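Local structure of inactive Zymogen C11 Protease (Parabacteroides distasonis, 6MZO) at residues Ser166-Ala171 against Leu350-Asp355. The protein is a clostripain-like cysteine protease of clan CD, captured as an inactive zymogen, which probably cleaves peptide bonds once it has been activated. Sequence-based numbering, arbitrary orientation.
Sequences SCAEVA and LEWYKD
Ala168 sets its methyl over one face of the Trp352 indole, a CH-pi contact that joins two short helices of the clostripain-like fold. Helix 168-173 follows the central-sheet strand 155-162; helix 351-357 lies at the C-terminal end of the chain. The CB of Ala168 stands 3.9 Å from the centroid of the Trp352 six-membered ring and just 6° off its normal, so the methyl looks almost straight down on the benzo half. With CG anti to the backbone N (chi1 176°), the Trp352 indole is carried out toward helix 168-173. The pyrrole side of the indole meets Glu169: the aliphatic CG of Glu169 lies 4.0 Å from Trp352 CD1, an oblique approach near the five-membered ring, and the backbones close to 5.4 Å between the CA atoms of these two residues. The Glu169 chain bends at chi2, and the carboxylate plane ends up 55° from the indole plane. Its OE2 accepts from Tyr334 N and is hydrogen-bonded to Tyr347 OH, which gives this buried oxygen two partners outside the helix pair. Leu350, at the N-cap position of helix 351-357, brings CD1 to 4.1 Å from Glu169 CG, so the methylene is touched by both leucine and tryptophan. Ile333 of strand 332-334 packs against Ala168, Glu169 and Trp352, while Tyr172 meets the indole edge-to-face and its OH is hydrogen-bonded to Asp355 OD2. The start of helix 168-173 is capped by its own Cys167, whose SG accepts from Val170 N at 3.4 Å. A water also bridges the two backbones, donating to Glu169 O and accepting from Trp352 N at 2.9 Å.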
loop_
_atom_site.group_PDB
_atom_site.type_symbol
_atom_site.label_atom_id
_atom_site.label_comp_id
_atom_site.label_asym_id
_atom_site.label_seq_id
_atom_site.Cartn_x
_atom_site.Cartn_y
_atom_site.Cartn_z
ATOM N N SER A 166 -3.814 -2.321 -1.633
ATOM C CA SER A 166 -4.385 -3.552 -1.050
ATOM C C SER A 166 -5.060 -4.336 -2.138
ATOM O O SER A 166 -6.297 -4.217 -2.341
ATOM C CB SER A 166 -5.448 -3.234 0.039
ATOM O OG SER A 166 -4.768 -2.769 1.204
ATOM N N CYS A 167 -4.303 -5.147 -2.833
ATOM C CA CYS A 167 -4.825 -6.082 -3.809
ATOM C C CYS A 167 -4.034 -7.347 -3.703
ATOM O O CYS A 167 -2.954 -7.346 -3.130
ATOM C CB CYS A 167 -4.718 -5.550 -5.217
ATOM S SG CYS A 167 -2.982 -5.182 -5.696
ATOM N N ALA A 168 -4.600 -8.424 -4.174
ATOM C CA ALA A 168 -3.956 -9.706 -4.025
ATOM C C ALA A 168 -2.597 -9.669 -4.624
ATOM O O ALA A 168 -1.645 -10.293 -4.106
ATOM C CB ALA A 168 -4.761 -10.800 -4.657
ATOM N N GLU A 169 -2.490 -9.028 -5.786
ATOM C CA GLU A 169 -1.242 -9.078 -6.502
ATOM C C GLU A 169 -0.078 -8.460 -5.740
ATOM O O GLU A 169 1.057 -8.996 -5.780
ATOM C CB GLU A 169 -1.361 -8.357 -7.838
ATOM C CG GLU A 169 -2.399 -8.961 -8.844
ATOM C CD GLU A 169 -3.834 -8.424 -8.627
ATOM O OE1 GLU A 169 -4.128 -7.831 -7.591
ATOM O OE2 GLU A 169 -4.626 -8.665 -9.549
ATOM N N VAL A 170 -0.365 -7.343 -5.102
ATOM C CA VAL A 170 0.650 -6.682 -4.241
ATOM C C VAL A 170 0.894 -7.451 -2.968
ATOM O O VAL A 170 2.072 -7.658 -2.510
ATOM C CB VAL A 170 0.208 -5.194 -3.933
ATOM C CG1 VAL A 170 1.019 -4.594 -2.747
ATOM C CG2 VAL A 170 0.250 -4.370 -5.208
ATOM N N ALA A 171 -0.186 -7.845 -2.279
ATOM C CA ALA A 171 0.060 -8.585 -1.027
ATOM C C ALA A 171 0.903 -9.859 -1.333
ATOM O O ALA A 171 1.809 -10.278 -0.522
ATOM C CB ALA A 171 -1.271 -8.963 -0.380
ATOM N N LEU A 350 3.219 -10.584 -13.790
ATOM C CA LEU A 350 3.146 -10.561 -12.298
ATOM C C LEU A 350 3.247 -11.953 -11.659
ATOM O O LEU A 350 2.722 -12.935 -12.185
ATOM C CB LEU A 350 1.825 -9.939 -11.856
ATOM C CG LEU A 350 1.718 -8.459 -12.182
ATOM C CD1 LEU A 350 0.367 -7.998 -11.728
ATOM C CD2 LEU A 350 2.800 -7.707 -11.457
ATOM N N GLU A 351 3.900 -12.038 -10.499
ATOM C CA GLU A 351 4.017 -13.294 -9.816
ATOM C C GLU A 351 2.667 -13.946 -9.499
ATOM O O GLU A 351 2.518 -15.173 -9.628
ATOM C CB GLU A 351 4.788 -13.077 -8.501
ATOM C CG GLU A 351 5.214 -14.344 -7.818
ATOM C CD GLU A 351 6.027 -14.061 -6.543
ATOM O OE1 GLU A 351 6.235 -12.874 -6.220
ATOM O OE2 GLU A 351 6.527 -15.030 -5.911
ATOM N N TRP A 352 1.698 -13.140 -9.070
ATOM C CA TRP A 352 0.352 -13.665 -8.814
ATOM C C TRP A 352 -0.215 -14.380 -10.063
ATOM O O TRP A 352 -0.730 -15.486 -9.978
ATOM C CB TRP A 352 -0.590 -12.538 -8.351
ATOM C CG TRP A 352 -2.023 -12.994 -8.167
ATOM C CD1 TRP A 352 -3.014 -12.891 -9.089
ATOM C CD2 TRP A 352 -2.591 -13.593 -6.990
ATOM N NE1 TRP A 352 -4.214 -13.419 -8.553
ATOM C CE2 TRP A 352 -3.970 -13.837 -7.264
ATOM C CE3 TRP A 352 -2.066 -13.963 -5.756
ATOM C CZ2 TRP A 352 -4.827 -14.452 -6.337
ATOM C CZ3 TRP A 352 -2.918 -14.533 -4.803
ATOM C CH2 TRP A 352 -4.273 -14.797 -5.119
ATOM N N TYR A 353 -0.160 -13.755 -11.220
ATOM C CA TYR A 353 -0.631 -14.416 -12.424
ATOM C C TYR A 353 0.068 -15.752 -12.705
ATOM O O TYR A 353 -0.579 -16.747 -13.031
ATOM C CB TYR A 353 -0.456 -13.491 -13.623
ATOM C CG TYR A 353 -0.899 -14.162 -14.911
ATOM C CD1 TYR A 353 -2.258 -14.204 -15.252
ATOM C CD2 TYR A 353 -0.002 -14.795 -15.720
ATOM C CE1 TYR A 353 -2.672 -14.843 -16.414
ATOM C CE2 TYR A 353 -0.424 -15.445 -16.911
ATOM C CZ TYR A 353 -1.761 -15.452 -17.222
ATOM O OH TYR A 353 -2.139 -16.104 -18.411
ATOM N N LYS A 354 1.402 -15.763 -12.641
ATOM C CA LYS A 354 2.142 -16.956 -12.906
ATOM C C LYS A 354 1.780 -18.100 -11.966
ATOM O O LYS A 354 1.632 -19.260 -12.405
ATOM C CB LYS A 354 3.644 -16.651 -12.819
ATOM C CG LYS A 354 4.088 -15.609 -13.849
ATOM C CD LYS A 354 5.585 -15.284 -13.662
ATOM C CE LYS A 354 6.053 -14.125 -14.558
ATOM N NZ LYS A 354 7.483 -13.779 -14.171
ATOM N N ASP A 355 1.596 -17.775 -10.693
ATOM C CA ASP A 355 1.361 -18.821 -9.694
ATOM C C ASP A 355 -0.107 -19.222 -9.556
ATOM O O ASP A 355 -0.402 -20.356 -9.128
ATOM C CB ASP A 355 1.919 -18.424 -8.337
ATOM C CG ASP A 355 3.430 -18.295 -8.356
ATOM O OD1 ASP A 355 4.044 -18.720 -9.358
ATOM O OD2 ASP A 355 3.990 -17.787 -7.391
HETATM O O HOH W 1 2.132 -10.436 -8.146
#